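Local coordinates for extracellular solute-binding protein, family 1 (Trichodesmium erythraeum IMS101, PDB 6G7N) that binds ferric iron in the cleft between its two lobes and probably delivers it to an ABC transporter for iron uptake, at residues V133-S136 against I140-Q143; S144-L149 against K308-V313; T25-N30 against A242-G247; I3-S8 against I249-Y254. One frame throughout, in Å; residues are numbered along the deposited sequence. Where two conformers were deposited one is given.

Contact 1. Residues V133-S136 against I140-Q143; sequences VIRS and IYNQ. With FE (Fe (III) ion), chain E.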
loop_
_atom_site.group_PDB
_atom_site.type_symbol
_atom_site.label_atom_id
_atom_site.label_comp_id
_atom_site.label_asym_id
_atom_site.label_seq_id
_atom_site.Cartn_x
_atom_site.Cartn_y
_atom_site.Cartn_z
ATOM N N VAL A 133 -7.700 8.324 -15.795
ATOM C CA VAL A 133 -6.648 7.349 -16.098
ATOM C C VAL A 133 -6.359 6.504 -14.838
ATOM O O VAL A 133 -6.260 7.012 -13.717
ATOM C CB VAL A 133 -5.371 8.000 -16.667
ATOM C CG1 VAL A 133 -5.607 8.531 -18.083
ATOM C CG2 VAL A 133 -4.820 9.076 -15.776
ATOM N N ILE A 134 -6.199 5.206 -15.059
ATOM C CA ILE A 134 -5.871 4.274 -13.988
ATOM C C ILE A 134 -5.214 3.046 -14.637
ATOM O O ILE A 134 -5.490 2.703 -15.789
ATOM C CB ILE A 134 -7.120 3.894 -13.151
ATOM C CG1 ILE A 134 -6.745 3.122 -11.869
ATOM C CG2 ILE A 134 -8.118 3.087 -13.974
ATOM C CD1 ILE A 134 -7.891 3.006 -10.877
ATOM N N ARG A 135 -4.346 2.382 -13.875
ATOM C CA ARG A 135 -3.660 1.185 -14.366
ATOM C C ARG A 135 -4.574 -0.036 -14.368
ATOM O O ARG A 135 -5.748 0.020 -13.947
ATOM C CB ARG A 135 -2.397 0.943 -13.545
ATOM C CG ARG A 135 -2.641 0.409 -12.158
ATOM C CD ARG A 135 -1.413 0.457 -11.322
ATOM N NE ARG A 135 -0.351 -0.425 -11.763
ATOM C CZ ARG A 135 0.842 -0.480 -11.161
ATOM N NH1 ARG A 135 1.111 0.320 -10.123
ATOM N NH2 ARG A 135 1.765 -1.312 -11.610
ATOM N N SER A 136 -4.023 -1.144 -14.849
ATOM C CA SER A 136 -4.798 -2.363 -15.087
ATOM C C SER A 136 -5.360 -2.997 -13.820
ATOM O O SER A 136 -4.954 -2.721 -12.693
ATOM C CB SER A 136 -3.960 -3.379 -15.807
ATOM O OG SER A 136 -3.184 -4.106 -14.898
ATOM N N ILE A 140 -2.408 -5.076 -7.594
ATOM C CA ILE A 140 -2.944 -5.335 -6.261
ATOM C C ILE A 140 -3.531 -4.087 -5.599
ATOM O O ILE A 140 -4.500 -4.206 -4.863
ATOM C CB ILE A 140 -1.867 -6.027 -5.362
ATOM C CG1 ILE A 140 -2.474 -6.584 -4.072
ATOM C CG2 ILE A 140 -0.742 -5.059 -4.997
ATOM C CD1 ILE A 140 -3.370 -7.774 -4.250
ATOM N N TYR A 141 -2.958 -2.901 -5.851
ATOM C CA TYR A 141 -3.495 -1.703 -5.221
ATOM C C TYR A 141 -4.951 -1.472 -5.631
ATOM O O TYR A 141 -5.807 -1.106 -4.819
ATOM C CB TYR A 141 -2.686 -0.457 -5.539
ATOM C CG TYR A 141 -1.177 -0.575 -5.445
ATOM C CD1 TYR A 141 -0.570 -1.326 -4.429
ATOM C CD2 TYR A 141 -0.354 0.094 -6.327
ATOM C CE1 TYR A 141 0.806 -1.421 -4.343
ATOM C CE2 TYR A 141 1.040 0.026 -6.238
ATOM C CZ TYR A 141 1.624 -0.714 -5.236
ATOM O OH TYR A 141 2.980 -0.816 -5.160
ATOM N N ASN A 142 -5.206 -1.649 -6.930
ATOM C CA ASN A 142 -6.549 -1.509 -7.461
ATOM C C ASN A 142 -7.472 -2.615 -6.946
ATOM O O ASN A 142 -8.635 -2.353 -6.630
ATOM C CB ASN A 142 -6.517 -1.581 -8.989
ATOM C CG ASN A 142 -6.027 -0.312 -9.636
ATOM O OD1 ASN A 142 -6.039 0.770 -9.028
ATOM N ND2 ASN A 142 -5.644 -0.414 -10.927
ATOM N N GLN A 143 -6.981 -3.848 -6.912
ATOM C CA GLN A 143 -7.782 -4.942 -6.385
ATOM C C GLN A 143 -8.208 -4.643 -4.937
ATOM O O GLN A 143 -9.362 -4.851 -4.559
ATOM C CB GLN A 143 -7.029 -6.258 -6.479
ATOM C CG GLN A 143 -6.810 -6.714 -7.908
ATOM C CD GLN A 143 -5.844 -7.860 -8.045
ATOM O OE1 GLN A 143 -5.370 -8.415 -7.063
ATOM N NE2 GLN A 143 -5.522 -8.204 -9.277
HETATM FE FE FE E . 4.238 0.662 -4.950
#
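N142 on the first turn of helix 140-167 reaches across to I134, R135 and S136 in the loop that follows strand 132-133. With chi1 at -77°, CG stands anti to the carbonyl carbon, which aims the amide from the helix straight at the loop. In the M310 conformer described, CB packs on its CE methyl. One bond further, N142 CG lies 4.0 Å from I134 CD1, the tip of an extended isoleucine chain that arrives from the opposite direction. The amide then splits its duties. On one branch, I134 CD1 approaches N142 OD1 to 3.4 Å, while the hydrogen bond to that oxygen comes from R103. On the other, N142 ND2 donates to S136 O over 3.0 Å with an N-H...O angle of 155°; the acceptor lies close to the amide plane, but the donor stands above the carbonyl plane of S136. R135 CG also presses against N142 ND2, at 3.3 Å. Bonds at both ends therefore fix the rotation of a buried amide and tie loop to helix.

Next door, R135 NH1 comes within 3.9 Å of Y141 CE2, guanidinium and ring planes being 79° apart. That ring ends in the metal site: Y141 OH binds the iron(III) ion at 2.0 Å, together with Y197 and Y198, a tyrosine cluster at the ligand pocket. Around this corner, W315 bonds to R135 O, Y141 also touches R101 and R103 of strand 96-108, and helices 177-186 and 303-312 flank the loop and the helix start respectively.

Contact 2. Residues S144-L149 against K308-V313; sequences SLIASL and KLMDRV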
loop_
_atom_site.group_PDB
_atom_site.type_symbol
_atom_site.label_atom_id
_atom_site.label_comp_id
_atom_site.label_asym_id
_atom_site.label_seq_id
_atom_site.Cartn_x
_atom_site.Cartn_y
_atom_site.Cartn_z
ATOM N N SER A 144 -7.277 -4.110 -4.134
ATOM C CA SER A 144 -7.588 -3.816 -2.751
ATOM C C SER A 144 -8.595 -2.672 -2.600
ATOM O O SER A 144 -9.474 -2.722 -1.742
ATOM C CB SER A 144 -6.294 -3.544 -1.961
ATOM O OG SER A 144 -5.621 -4.790 -1.783
ATOM N N LEU A 145 -8.453 -1.635 -3.440
ATOM C CA LEU A 145 -9.440 -0.559 -3.406
ATOM C C LEU A 145 -10.832 -1.072 -3.804
ATOM O O LEU A 145 -11.824 -0.757 -3.146
ATOM C CB LEU A 145 -8.993 0.591 -4.302
ATOM C CG LEU A 145 -9.995 1.730 -4.410
ATOM C CD1 LEU A 145 -10.221 2.475 -3.101
ATOM C CD2 LEU A 145 -9.490 2.730 -5.440
ATOM N N ILE A 146 -10.900 -1.854 -4.870
ATOM C CA ILE A 146 -12.186 -2.418 -5.267
ATOM C C ILE A 146 -12.755 -3.349 -4.200
ATOM O O ILE A 146 -13.966 -3.328 -3.951
ATOM C CB ILE A 146 -12.099 -3.016 -6.682
ATOM C CG1 ILE A 146 -12.167 -1.929 -7.767
ATOM C CG2 ILE A 146 -13.278 -3.953 -6.960
ATOM C CD1 ILE A 146 -11.546 -0.585 -7.592
ATOM N N ALA A 147 -11.901 -4.164 -3.583
ATOM C CA ALA A 147 -12.348 -4.981 -2.469
ATOM C C ALA A 147 -13.002 -4.138 -1.374
ATOM O O ALA A 147 -14.048 -4.513 -0.826
ATOM C CB ALA A 147 -11.189 -5.800 -1.916
ATOM N N SER A 148 -12.387 -2.990 -1.057
ATOM C CA SER A 148 -12.983 -2.110 -0.041
ATOM C C SER A 148 -14.382 -1.625 -0.444
ATOM O O SER A 148 -15.282 -1.502 0.394
ATOM C CB SER A 148 -12.044 -0.950 0.303
ATOM O OG SER A 148 -12.108 0.120 -0.601
ATOM N N LEU A 149 -14.552 -1.337 -1.737
ATOM C CA LEU A 149 -15.845 -0.869 -2.244
ATOM C C LEU A 149 -16.896 -1.982 -2.238
ATOM O O LEU A 149 -18.073 -1.730 -1.957
ATOM C CB LEU A 149 -15.690 -0.245 -3.630
ATOM C CG LEU A 149 -14.841 1.031 -3.659
ATOM C CD1 LEU A 149 -14.529 1.425 -5.087
ATOM C CD2 LEU A 149 -15.529 2.158 -2.924
ATOM N N LYS A 308 -13.094 -10.825 -9.837
ATOM C CA LYS A 308 -14.323 -11.197 -10.550
ATOM C C LYS A 308 -15.083 -9.972 -11.056
ATOM O O LYS A 308 -15.487 -9.918 -12.210
ATOM C CB LYS A 308 -15.225 -12.070 -9.662
ATOM C CG LYS A 308 -16.549 -12.462 -10.302
ATOM C CD LYS A 308 -17.430 -13.178 -9.299
ATOM C CE LYS A 308 -18.899 -13.055 -9.658
ATOM N NZ LYS A 308 -19.692 -14.055 -8.895
ATOM N N LEU A 309 -15.262 -8.980 -10.185
ATOM C CA LEU A 309 -15.986 -7.778 -10.566
ATOM C C LEU A 309 -15.279 -7.039 -11.696
ATOM O O LEU A 309 -15.906 -6.605 -12.672
ATOM C CB LEU A 309 -16.177 -6.866 -9.336
ATOM C CG LEU A 309 -16.829 -5.524 -9.591
ATOM C CD1 LEU A 309 -17.169 -4.875 -8.269
ATOM C CD2 LEU A 309 -15.856 -4.576 -10.227
ATOM N N MET A 310 -13.963 -6.878 -11.568
ATOM C CA MET A 310 -13.179 -6.188 -12.585
ATOM C C MET A 310 -13.318 -6.835 -13.959
ATOM O O MET A 310 -13.430 -6.156 -14.981
ATOM C CB MET A 310 -11.730 -6.103 -12.101
ATOM C CG MET A 310 -11.602 -5.159 -10.895
ATOM S SD MET A 310 -10.142 -5.400 -9.857
ATOM C CE MET A 310 -9.193 -3.855 -10.015
ATOM N N ASP A 311 -13.307 -8.165 -13.971
ATOM C CA ASP A 311 -13.495 -8.891 -15.213
ATOM C C ASP A 311 -14.896 -8.668 -15.764
ATOM O O ASP A 311 -15.063 -8.403 -16.970
ATOM C CB ASP A 311 -13.241 -10.383 -15.006
ATOM C CG ASP A 311 -13.660 -11.218 -16.231
ATOM O OD1 ASP A 311 -12.929 -11.198 -17.227
ATOM O OD2 ASP A 311 -14.753 -11.808 -16.227
ATOM N N ARG A 312 -15.878 -8.776 -14.891
ATOM C CA ARG A 312 -17.296 -8.548 -15.317
ATOM C C ARG A 312 -17.564 -7.207 -16.010
ATOM O O ARG A 312 -18.324 -7.118 -16.974
ATOM C CB ARG A 312 -18.234 -8.708 -14.101
ATOM C CG ARG A 312 -19.741 -8.516 -14.305
ATOM C CD ARG A 312 -20.387 -9.457 -15.318
ATOM N NE ARG A 312 -21.840 -9.330 -15.522
ATOM C CZ ARG A 312 -22.474 -9.851 -16.579
ATOM N NH1 ARG A 312 -21.782 -10.524 -17.490
ATOM N NH2 ARG A 312 -23.779 -9.709 -16.738
ATOM N N VAL A 313 -16.890 -6.153 -15.537
ATOM C CA VAL A 313 -17.112 -4.825 -16.113
ATOM C C VAL A 313 -16.112 -4.446 -17.201
ATOM O O VAL A 313 -16.140 -3.305 -17.699
ATOM C CB VAL A 313 -17.158 -3.732 -15.030
ATOM C CG1 VAL A 313 -18.282 -4.020 -14.040
ATOM C CG2 VAL A 313 -15.827 -3.551 -14.293
#
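The backbones of helix 140-167 and of the last turn of helix 303-312 come closest at I146 and M310, whose CA atoms are 8.3 Å apart, a separation that leaves room for one layer of side chains. I146 fills that layer from its side. With chi1 at -79°, its two gamma branches diverge toward successive residues of the other helix. I146 CG2 meets L309 CD1 at 4.2 Å, a methyl-to-methyl contact. I146 CG1 lies equally far, 4.2 Å, from M310 CE, where the two side chains cross at a slant. M310 has two conformers, so this second half of the contact is less certain than the first; in the conformer described here the chain bends at its last torsion (chi3 116°) and brings the methyl to the isoleucine.

This is plain hydrophobic helix-helix packing in a two-lobed periplasmic-binding-protein fold, and it joins a C-terminal helix to the helix that carries the iron ligand Y141 five residues before I146. L309 also touches A158 and A162, farther along helix 140-167.

Within segment 144-149, L145 O accepts from both L149 N, at 3.1 Å, and S148 OG, at 2.7 Å. The serine hydroxyl thus folds back onto its own helix, its oxygen tilted 16° from the carbonyl plane. S144 OG, one residue before L145, is hydrogen-bonded to D59.

Contact 3. Residues T25-N30 against A242-G247; sequences TGLKVN and APNKEG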
loop_
_atom_site.group_PDB
_atom_site.type_symbol
_atom_site.label_atom_id
_atom_site.label_comp_id
_atom_site.label_asym_id
_atom_site.label_seq_id
_atom_site.Cartn_x
_atom_site.Cartn_y
_atom_site.Cartn_z
ATOM N N THR A 25 20.494 -5.281 19.415
ATOM C CA THR A 25 20.120 -6.674 19.716
ATOM C C THR A 25 21.220 -7.695 19.571
ATOM O O THR A 25 21.074 -8.811 20.057
ATOM C CB THR A 25 18.944 -7.147 18.863
ATOM O OG1 THR A 25 19.362 -7.359 17.506
ATOM C CG2 THR A 25 17.773 -6.186 18.928
ATOM N N GLY A 26 22.275 -7.352 18.849
ATOM C CA GLY A 26 23.317 -8.302 18.516
ATOM C C GLY A 26 23.036 -9.166 17.302
ATOM O O GLY A 26 23.891 -9.946 16.925
ATOM N N LEU A 27 21.859 -9.049 16.699
ATOM C CA LEU A 27 21.446 -9.954 15.628
ATOM C C LEU A 27 21.710 -9.342 14.266
ATOM O O LEU A 27 21.283 -8.228 14.010
ATOM C CB LEU A 27 19.958 -10.221 15.750
ATOM C CG LEU A 27 19.550 -10.999 16.993
ATOM C CD1 LEU A 27 18.040 -11.004 17.114
ATOM C CD2 LEU A 27 20.088 -12.425 17.022
ATOM N N LYS A 28 22.410 -10.071 13.399
ATOM C CA LYS A 28 22.597 -9.681 12.013
ATOM C C LYS A 28 21.296 -9.909 11.251
ATOM O O LYS A 28 20.513 -10.804 11.570
ATOM C CB LYS A 28 23.719 -10.499 11.377
ATOM C CG LYS A 28 24.043 -10.103 9.955
ATOM C CD LYS A 28 25.195 -10.891 9.362
ATOM C CE LYS A 28 25.422 -10.466 7.917
ATOM N NZ LYS A 28 26.529 -11.229 7.296
ATOM N N VAL A 29 21.090 -9.083 10.233
ATOM C CA VAL A 29 19.979 -9.239 9.293
ATOM C C VAL A 29 20.517 -9.736 7.955
ATOM O O VAL A 29 21.287 -9.021 7.296
ATOM C CB VAL A 29 19.221 -7.921 9.071
ATOM C CG1 VAL A 29 18.065 -8.123 8.089
ATOM C CG2 VAL A 29 18.743 -7.341 10.409
ATOM N N ASN A 30 20.131 -10.960 7.578
ATOM C CA ASN A 30 20.455 -11.518 6.273
ATOM C C ASN A 30 19.260 -11.245 5.362
ATOM O O ASN A 30 18.171 -11.733 5.613
ATOM C CB ASN A 30 20.669 -13.020 6.369
ATOM C CG ASN A 30 21.859 -13.401 7.217
ATOM O OD1 ASN A 30 22.886 -12.721 7.216
ATOM N ND2 ASN A 30 21.723 -14.510 7.947
ATOM N N ALA A 242 10.109 -20.272 11.416
ATOM C CA ALA A 242 11.247 -19.429 11.679
ATOM C C ALA A 242 12.286 -20.123 12.554
ATOM O O ALA A 242 11.969 -20.547 13.668
ATOM C CB ALA A 242 10.795 -18.170 12.373
ATOM N N PRO A 243 13.534 -20.212 12.074
ATOM C CA PRO A 243 14.569 -20.793 12.936
ATOM C C PRO A 243 14.940 -19.947 14.150
ATOM O O PRO A 243 15.443 -20.474 15.141
ATOM C CB PRO A 243 15.765 -20.983 12.006
ATOM C CG PRO A 243 15.488 -20.221 10.785
ATOM C CD PRO A 243 14.013 -19.966 10.701
ATOM N N ASN A 244 14.706 -18.640 14.071
ATOM C CA ASN A 244 14.976 -17.714 15.185
ATOM C C ASN A 244 13.732 -16.874 15.445
ATOM O O ASN A 244 13.675 -15.667 15.164
ATOM C CB ASN A 244 16.160 -16.819 14.862
ATOM C CG ASN A 244 16.646 -16.042 16.064
ATOM O OD1 ASN A 244 16.052 -16.103 17.154
ATOM N ND2 ASN A 244 17.750 -15.313 15.883
ATOM N N LYS A 245 12.727 -17.507 16.027
ATOM C CA LYS A 245 11.465 -16.840 16.327
ATOM C C LYS A 245 11.655 -15.644 17.264
ATOM O O LYS A 245 11.085 -14.576 17.035
ATOM C CB LYS A 245 10.460 -17.841 16.918
ATOM C CG LYS A 245 9.109 -17.248 17.251
ATOM C CD LYS A 245 8.212 -18.256 17.958
ATOM C CE LYS A 245 6.885 -17.627 18.324
ATOM N NZ LYS A 245 5.919 -18.623 18.856
ATOM N N GLU A 246 12.460 -15.828 18.279
ATOM C CA GLU A 246 12.718 -14.758 19.239
ATOM C C GLU A 246 13.330 -13.471 18.585
ATOM O O GLU A 246 12.939 -12.318 18.836
ATOM C CB GLU A 246 13.638 -15.252 20.362
ATOM N N GLY A 247 14.278 -13.739 17.695
ATOM C CA GLY A 247 14.921 -12.663 16.960
ATOM C C GLY A 247 13.963 -12.019 15.972
ATOM O O GLY A 247 14.007 -10.796 15.798
#
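A leucine methyl lies directly against the backbone of a glycine here: L27 CD1 is 3.5 Å from G247 CA, in the first turn of helix 245-255. Because G247 has no side chain, the methyl can settle on the helix itself. The other branch, L27 CD2, faces the amide of N244 from the opposite direction, 3.9 Å from N244 ND2.

N244 is the N-cap of this helix. Its OD1 accepts from G247 N at 3.0 Å (N-H...O 150°), with the donor well above the carbonyl plane rather than on a lone pair. ND2 is satisfied by A2 O, so the amide leucine CD2 touches is fixed at both ends.

The backbone that presents L27 is held as well. T25 OG1 accepts from L27 N at 3.1 Å, forming an ST turn. G26, leaving helical geometry with a positive phi of 84°, lets the chain turn from helix 15-25 into strand 28-33.

L27 also packs on F21 of helix 15-25. The contact thus sits where that helix ends and strand 28-33 starts, beside strand 2-7 and against the capped start of helix 245-255.

Contact 4. Residues I3-S8 against I249-Y254; sequences INLYSS and IKFLEY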
loop_
_atom_site.group_PDB
_atom_site.type_symbol
_atom_site.label_atom_id
_atom_site.label_comp_id
_atom_site.label_asym_id
_atom_site.label_seq_id
_atom_site.Cartn_x
_atom_site.Cartn_y
_atom_site.Cartn_z
ATOM N N ILE A 3 18.880 -13.141 11.848
ATOM C CA ILE A 3 17.576 -13.443 11.285
ATOM C C ILE A 3 17.645 -13.378 9.759
ATOM O O ILE A 3 18.411 -12.592 9.198
ATOM C CB ILE A 3 16.480 -12.510 11.805
ATOM C CG1 ILE A 3 16.793 -11.044 11.485
ATOM C CG2 ILE A 3 16.305 -12.712 13.295
ATOM C CD1 ILE A 3 15.608 -10.147 11.686
ATOM N N ASN A 4 16.800 -14.166 9.110
ATOM C CA ASN A 4 16.675 -14.166 7.662
ATOM C C ASN A 4 15.402 -13.431 7.270
ATOM O O ASN A 4 14.294 -13.923 7.514
ATOM C CB ASN A 4 16.679 -15.600 7.155
ATOM C CG ASN A 4 17.954 -16.322 7.513
ATOM O OD1 ASN A 4 19.038 -15.806 7.274
ATOM N ND2 ASN A 4 17.826 -17.503 8.109
ATOM N N LEU A 5 15.602 -12.255 6.672
ATOM C CA LEU A 5 14.520 -11.380 6.216
ATOM C C LEU A 5 14.278 -11.602 4.734
ATOM O O LEU A 5 15.152 -11.288 3.919
ATOM C CB LEU A 5 14.935 -9.942 6.469
ATOM C CG LEU A 5 14.007 -8.853 5.922
ATOM C CD1 LEU A 5 12.570 -8.949 6.426
ATOM C CD2 LEU A 5 14.574 -7.451 6.166
ATOM N N TYR A 6 13.113 -12.163 4.399
ATOM C CA TYR A 6 12.675 -12.327 2.991
ATOM C C TYR A 6 11.752 -11.142 2.706
ATOM O O TYR A 6 10.675 -11.031 3.275
ATOM C CB TYR A 6 11.903 -13.625 2.812
ATOM C CG TYR A 6 12.712 -14.900 2.678
ATOM C CD1 TYR A 6 13.813 -15.166 3.483
ATOM C CD2 TYR A 6 12.300 -15.882 1.788
ATOM C CE1 TYR A 6 14.511 -16.364 3.369
ATOM C CE2 TYR A 6 12.964 -17.086 1.683
ATOM C CZ TYR A 6 14.074 -17.332 2.465
ATOM O OH TYR A 6 14.720 -18.549 2.354
ATOM N N SER A 7 12.188 -10.220 1.850
ATOM C CA SER A 7 11.443 -8.975 1.634
ATOM C C SER A 7 11.409 -8.566 0.175
ATOM O O SER A 7 12.418 -8.637 -0.531
ATOM C CB SER A 7 12.057 -7.834 2.433
ATOM O OG SER A 7 11.339 -6.635 2.211
ATOM N N SER A 8 10.240 -8.085 -0.245
ATOM C CA SER A 8 10.100 -7.383 -1.528
ATOM C C SER A 8 10.147 -5.848 -1.410
ATOM O O SER A 8 9.978 -5.131 -2.400
ATOM C CB SER A 8 8.795 -7.817 -2.203
ATOM O OG SER A 8 7.665 -7.365 -1.478
ATOM N N ILE A 249 10.693 -11.733 16.317
ATOM C CA ILE A 249 9.809 -10.861 17.111
ATOM C C ILE A 249 10.544 -9.578 17.478
ATOM O O ILE A 249 9.978 -8.477 17.397
ATOM C CB ILE A 249 9.279 -11.603 18.347
ATOM C CG1 ILE A 249 8.369 -12.781 17.941
ATOM C CG2 ILE A 249 8.551 -10.625 19.258
ATOM C CD1 ILE A 249 8.077 -13.724 19.090
ATOM N N LYS A 250 11.819 -9.697 17.896
ATOM C CA LYS A 250 12.600 -8.486 18.222
ATOM C C LYS A 250 12.674 -7.542 17.032
ATOM O O LYS A 250 12.646 -6.301 17.217
ATOM C CB LYS A 250 14.009 -8.844 18.687
ATOM C CG LYS A 250 14.092 -9.440 20.088
ATOM C CD LYS A 250 15.543 -9.672 20.510
ATOM C CE LYS A 250 15.664 -10.217 21.937
ATOM N NZ LYS A 250 17.078 -10.334 22.392
ATOM N N PHE A 251 12.821 -8.089 15.835
ATOM C CA PHE A 251 12.888 -7.243 14.650
ATOM C C PHE A 251 11.573 -6.510 14.407
ATOM O O PHE A 251 11.598 -5.276 14.191
ATOM C CB PHE A 251 13.292 -8.081 13.437
ATOM C CG PHE A 251 13.518 -7.250 12.201
ATOM C CD1 PHE A 251 14.608 -6.405 12.109
ATOM C CD2 PHE A 251 12.638 -7.292 11.135
ATOM C CE1 PHE A 251 14.835 -5.616 10.991
ATOM C CE2 PHE A 251 12.856 -6.522 10.000
ATOM C CZ PHE A 251 13.952 -5.691 9.925
ATOM N N LEU A 252 10.451 -7.216 14.458
ATOM C CA LEU A 252 9.169 -6.524 14.283
ATOM C C LEU A 252 8.964 -5.441 15.330
ATOM O O LEU A 252 8.496 -4.333 15.023
ATOM C CB LEU A 252 8.003 -7.507 14.299
ATOM C CG LEU A 252 8.001 -8.607 13.227
ATOM C CD1 LEU A 252 6.661 -9.295 13.256
ATOM C CD2 LEU A 252 8.325 -8.050 11.824
ATOM N N GLU A 253 9.308 -5.744 16.577
ATOM C CA GLU A 253 9.153 -4.744 17.636
ATOM C C GLU A 253 10.065 -3.546 17.390
ATOM O O GLU A 253 9.665 -2.400 17.609
ATOM C CB GLU A 253 9.393 -5.362 18.991
ATOM C CG GLU A 253 8.288 -6.315 19.387
ATOM C CD GLU A 253 8.465 -7.001 20.736
ATOM O OE1 GLU A 253 9.604 -7.109 21.227
ATOM O OE2 GLU A 253 7.449 -7.508 21.274
ATOM N N TYR A 254 11.298 -3.786 16.943
ATOM C CA TYR A 254 12.189 -2.685 16.614
ATOM C C TYR A 254 11.593 -1.770 15.545
ATOM O O TYR A 254 11.730 -0.544 15.617
ATOM C CB TYR A 254 13.550 -3.256 16.187
ATOM C CG TYR A 254 14.403 -2.216 15.526
ATOM C CD1 TYR A 254 14.999 -1.187 16.242
ATOM C CD2 TYR A 254 14.531 -2.195 14.130
ATOM C CE1 TYR A 254 15.722 -0.190 15.581
ATOM C CE2 TYR A 254 15.225 -1.217 13.488
ATOM C CZ TYR A 254 15.808 -0.215 14.199
ATOM O OH TYR A 254 16.448 0.806 13.518
#
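F251 of helix 245-255 reaches out to I3 and L5 of strand 2-7, part of the helix-on-sheet packing of an alpha/beta lobe in the periplasmic-binding-protein fold. Strand 2-7 runs parallel to both neighbours, 28-33 and 54-58, and the helix lies over one face of this sheet.

Along the helix, I249 comes first: its carbonyl O receives E253 N at 2.9 Å, and its side chain packs on I75. F251 carries the contact. CG stands anti to the backbone N (chi1 -174°), which sends the ring out toward the strand. I3 CD1 sits at the root of that ring, 3.6 Å from F251 CB and 3.6 Å from F251 CG, and 3.9 Å from F251 CD1. The isoleucine reaches there because its CG1 takes the position between backbone N and carbonyl carbon (chi1 59°). At the far end of the ring L5 CD2 lies 4.2 Å from F251 CZ. Both aliphatic chains cross the phenylalanine at nearly a right angle, I3 at its base and L5 at its tip. The ring also stacks edge-to-face with F21 of helix 15-25, which shares this face of the sheet.

L252 turns to V54 of the adjoining strand 54-58. E253 is hydrogen-bonded to S77 through OE2. Last comes Y254, whose side chain leans on L17 and S20 of helix 15-25 while Y254 N donates to K250 O at 2.9 Å.

How the contacts relate
From the N terminus, strand 2-7 opens contact 4 and segment 25-30 opens contact 3. Contact 1 then closes a short loop between 133-136 and 140-143, and contact 2 opens at once on the same helix. Segment 242-247 closes contact 3 and 249-254 closes contact 4, so contact 3 lies within contact 4 and contact 1 within both. Contact 2 closes last, at 308-313, and crosses both long loops. Contact 4 ties helix 245-255 to strand 2-7; contact 3 ties its start to the loop leading into adjoining strand 28-33. Contacts 1 and 2, on the opposite side of the chain's centre, join helix 140-167 to the loop after strand 132-133 and to helix 303-312.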